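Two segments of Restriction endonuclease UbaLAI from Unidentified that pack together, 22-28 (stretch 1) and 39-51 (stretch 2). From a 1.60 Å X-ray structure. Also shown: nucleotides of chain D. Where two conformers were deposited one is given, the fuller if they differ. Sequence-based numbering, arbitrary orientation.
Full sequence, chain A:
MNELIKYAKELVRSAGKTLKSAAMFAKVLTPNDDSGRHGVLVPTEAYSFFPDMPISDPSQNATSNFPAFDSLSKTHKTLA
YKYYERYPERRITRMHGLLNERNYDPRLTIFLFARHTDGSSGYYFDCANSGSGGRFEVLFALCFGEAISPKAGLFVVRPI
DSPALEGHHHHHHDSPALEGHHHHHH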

# COMPACT_ATOMS: atom_id res chain seq x y z
N ALA A 22 3.34 2.62 -14.02
CA ALA A 22 3.12 2.27 -12.62
C ALA A 22 2.06 1.17 -12.49
O ALA A 22 1.23 0.99 -13.39
CB ALA A 22 2.68 3.49 -11.81
N ALA A 23 2.12 0.46 -11.36
CA ALA A 23 1.11 -0.46 -10.94
C ALA A 23 0.66 -0.02 -9.54
O ALA A 23 1.43 0.57 -8.78
CB ALA A 23 1.63 -1.88 -10.89
N MET A 24 -0.58 -0.32 -9.24
CA MET A 24 -1.15 0.02 -7.92
C MET A 24 -1.76 -1.18 -7.24
O MET A 24 -2.42 -2.02 -7.88
CB MET A 24 -2.20 1.13 -8.08
CG MET A 24 -3.05 1.43 -6.81
SD MET A 24 -4.35 2.64 -7.05
CE MET A 24 -5.42 1.74 -8.13
N PHE A 25 -1.53 -1.28 -5.93
CA PHE A 25 -2.30 -2.17 -5.07
C PHE A 25 -2.95 -1.31 -4.01
O PHE A 25 -2.25 -0.68 -3.21
CB PHE A 25 -1.36 -3.24 -4.46
CG PHE A 25 -1.91 -3.90 -3.22
CD1 PHE A 25 -3.14 -4.55 -3.18
CD2 PHE A 25 -1.16 -3.87 -2.05
CE1 PHE A 25 -3.62 -5.15 -1.99
CE2 PHE A 25 -1.61 -4.47 -0.86
CZ PHE A 25 -2.85 -5.11 -0.80
N ALA A 26 -4.27 -1.24 -3.97
CA ALA A 26 -5.00 -0.43 -2.96
C ALA A 26 -5.94 -1.36 -2.23
O ALA A 26 -6.57 -2.25 -2.82
CB ALA A 26 -5.76 0.67 -3.59
N LYS A 27 -6.02 -1.14 -0.93
CA LYS A 27 -6.76 -2.04 -0.04
C LYS A 27 -7.55 -1.21 0.97
O LYS A 27 -7.02 -0.33 1.66
CB LYS A 27 -5.85 -3.02 0.72
CG LYS A 27 -6.66 -4.05 1.52
CD LYS A 27 -5.78 -4.81 2.55
CE LYS A 27 -6.65 -5.88 3.25
NZ LYS A 27 -5.90 -6.51 4.46
N VAL A 28 -8.86 -1.49 1.05
CA VAL A 28 -9.64 -1.02 2.19
C VAL A 28 -9.36 -1.94 3.34
O VAL A 28 -9.56 -3.18 3.24
CB VAL A 28 -11.18 -1.03 1.88
CG1 VAL A 28 -11.97 -0.53 3.04
CG2 VAL A 28 -11.45 -0.22 0.57
N GLY A 39 -0.14 -5.39 11.40
CA GLY A 39 0.28 -5.19 10.00
C GLY A 39 -0.91 -5.08 9.07
O GLY A 39 -2.07 -5.15 9.53
N VAL A 40 -0.60 -4.89 7.81
CA VAL A 40 -1.65 -4.96 6.80
C VAL A 40 -1.51 -6.31 6.14
O VAL A 40 -0.49 -6.64 5.53
CB VAL A 40 -1.53 -3.81 5.79
CG1 VAL A 40 -2.49 -4.06 4.59
CG2 VAL A 40 -1.85 -2.49 6.49
N LEU A 41 -2.61 -7.10 6.19
CA LEU A 41 -2.57 -8.45 5.65
C LEU A 41 -2.62 -8.37 4.09
O LEU A 41 -3.41 -7.59 3.55
CB LEU A 41 -3.79 -9.28 6.17
CG LEU A 41 -3.77 -10.72 5.67
CD1 LEU A 41 -2.59 -11.56 6.24
CD2 LEU A 41 -5.15 -11.34 6.14
N VAL A 42 -1.69 -9.07 3.44
CA VAL A 42 -1.57 -9.00 1.97
C VAL A 42 -2.39 -10.14 1.38
O VAL A 42 -2.11 -11.29 1.65
CB VAL A 42 -0.11 -9.13 1.50
CG1 VAL A 42 -0.03 -8.98 -0.02
CG2 VAL A 42 0.77 -8.03 2.18
N PRO A 43 -3.42 -9.81 0.58
CA PRO A 43 -4.18 -10.89 -0.09
C PRO A 43 -3.29 -11.65 -1.05
O PRO A 43 -2.36 -11.04 -1.63
CB PRO A 43 -5.24 -10.15 -0.88
CG PRO A 43 -5.13 -8.79 -0.65
CD PRO A 43 -3.87 -8.48 0.17
N THR A 44 -3.55 -12.95 -1.23
CA THR A 44 -2.66 -13.80 -2.03
C THR A 44 -2.50 -13.26 -3.45
O THR A 44 -1.40 -13.30 -4.02
CB THR A 44 -3.15 -15.29 -2.10
OG1 THR A 44 -4.54 -15.36 -2.49
CG2 THR A 44 -2.95 -16.00 -0.74
N GLU A 45 -3.56 -12.68 -4.00
CA GLU A 45 -3.50 -12.15 -5.35
C GLU A 45 -2.62 -10.92 -5.44
O GLU A 45 -2.26 -10.50 -6.54
CB GLU A 45 -4.91 -11.85 -5.87
CG GLU A 45 -5.70 -13.08 -6.20
N ALA A 46 -2.29 -10.31 -4.31
CA ALA A 46 -1.40 -9.16 -4.37
C ALA A 46 0.09 -9.50 -4.08
O ALA A 46 0.93 -8.63 -4.16
CB ALA A 46 -1.87 -8.06 -3.42
N TYR A 47 0.42 -10.76 -3.82
CA TYR A 47 1.84 -11.10 -3.60
C TYR A 47 2.76 -10.65 -4.75
O TYR A 47 3.84 -10.10 -4.53
CB TYR A 47 2.02 -12.62 -3.40
CG TYR A 47 1.47 -13.23 -2.11
CD1 TYR A 47 0.81 -12.44 -1.17
CD2 TYR A 47 1.59 -14.60 -1.86
CE1 TYR A 47 0.32 -13.02 0.02
CE2 TYR A 47 1.11 -15.18 -0.71
CZ TYR A 47 0.49 -14.38 0.24
OH TYR A 47 0.01 -15.01 1.37
N SER A 48 2.32 -10.86 -5.98
CA SER A 48 3.17 -10.53 -7.13
C SER A 48 3.46 -9.00 -7.28
O SER A 48 4.38 -8.60 -8.02
CB SER A 48 2.56 -11.10 -8.41
OG SER A 48 1.30 -10.54 -8.71
N PHE A 49 2.69 -8.15 -6.59
CA PHE A 49 2.92 -6.69 -6.65
C PHE A 49 4.17 -6.33 -5.84
O PHE A 49 4.96 -5.47 -6.23
CB PHE A 49 1.68 -5.92 -6.09
CG PHE A 49 1.93 -4.46 -5.85
CD1 PHE A 49 2.32 -4.02 -4.59
CD2 PHE A 49 1.79 -3.52 -6.86
CE1 PHE A 49 2.57 -2.68 -4.34
CE2 PHE A 49 2.01 -2.15 -6.62
CZ PHE A 49 2.42 -1.75 -5.35
N PHE A 50 4.36 -7.05 -4.74
CA PHE A 50 5.51 -6.82 -3.88
C PHE A 50 6.79 -7.48 -4.35
O PHE A 50 6.76 -8.31 -5.28
CB PHE A 50 5.16 -7.26 -2.46
CG PHE A 50 4.15 -6.35 -1.82
CD1 PHE A 50 4.54 -5.05 -1.40
CD2 PHE A 50 2.82 -6.73 -1.76
CE1 PHE A 50 3.60 -4.16 -0.83
CE2 PHE A 50 1.85 -5.86 -1.20
CZ PHE A 50 2.22 -4.60 -0.71
N PRO A 51 7.92 -7.07 -3.77
CA PRO A 51 9.18 -7.63 -4.24
C PRO A 51 9.19 -9.15 -4.05
O PRO A 51 8.45 -9.69 -3.21
CB PRO A 51 10.23 -6.96 -3.34
CG PRO A 51 9.62 -5.74 -2.89
CD PRO A 51 8.14 -6.01 -2.76
P DG D 2 -7.44 -14.05 0.13
OP1 DG D 2 -8.01 -13.45 -1.13
OP2 DG D 2 -5.95 -13.78 0.34
O5' DG D 2 -8.31 -13.46 1.31
C5' DG D 2 -9.70 -13.70 1.39
C4' DG D 2 -10.21 -13.33 2.75
O4' DG D 2 -9.83 -14.35 3.75
C3' DG D 2 -9.69 -11.99 3.28
O3' DG D 2 -10.83 -11.25 3.72
C2' DG D 2 -8.72 -12.41 4.46
C1' DG D 2 -9.43 -13.68 4.93
N9 DG D 2 -8.59 -14.59 5.72
C8 DG D 2 -7.25 -14.88 5.55
N7 DG D 2 -6.82 -15.75 6.42
C5 DG D 2 -7.91 -16.02 7.24
C6 DG D 2 -8.03 -16.88 8.38
O6 DG D 2 -7.16 -17.59 8.90
N1 DG D 2 -9.34 -16.90 8.89
C2 DG D 2 -10.40 -16.17 8.36
N2 DG D 2 -11.58 -16.27 9.01
N3 DG D 2 -10.29 -15.35 7.30
C4 DG D 2 -9.02 -15.33 6.80

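This is a predominantly apolar contact in which one face of a β-strand, centred on Phe 25, packs against a turning segment, with a single hydrogen bond from a lysine at one end. The alternation of the strand sets the pattern: Ala 23, Phe 25 and Lys 27 direct their CA-to-CB bonds toward the second stretch, whereas Met 24 points away and Ala 26 lies out of reach.

Phe 25 is the residue most covered by the partner segment, and its ring meets three of that segment's side chains at close to van der Waals distance. The methyl of Ala 46 sits over one face, with CB 3.9 Å from the centroid of the Phe 25 ring and 19° off the ring normal, a CH-π contact. A methyl suits this position because the Phe 25 ring already lies against it: CB of Ala 46 is 3.7 Å from CE1 of Phe 25, which leaves little room on that side. Pro 43 adds a compact aliphatic surface, its CD lying 3.7 Å from CZ of Phe 25. On the Phe 50 side, CD2 of Phe 25 approaches CZ of Phe 50 to 3.7 Å. The CA-to-CB bond of Phe 50 points sideways, but the length of the side chain brings the end of its ring nearer.

Phe 49 reverses the roles, offering its own ring face to the strand. CB of Phe 25 lies 3.7 Å from the centroid of the Phe 49 ring and only 10° off its normal, so a methylene rests almost squarely on the π surface. The two rings themselves are inclined at 54°, with centroids 6.0 Å apart. At the edge of the Phe 49 ring, CE2 lies 3.5 Å from O of Ala 23; the small Ala 23 side chain also lies near this ring, its CB 4.3 Å from the same CE2 of Phe 49.

Turn-like hydrogen bonds help shape the segment that carries these groups: N of Ala 46 donates to O of Pro 43 at 2.8 Å, and N of Phe 49 to O of Ala 46 at 3.0 Å.

At the other end, Lys 27 combines two chemistries. Its chain is extended, all four chi angles being t, so CD passes 3.9 Å from CG1 of Val 40 while NZ reaches O of Leu 41 and donates a 2.9 Å hydrogen bond. The aliphatic portion thus suits an apolar neighbour, and the charged end finds a backbone acceptor, with further hydrogen bonding elsewhere in the structure.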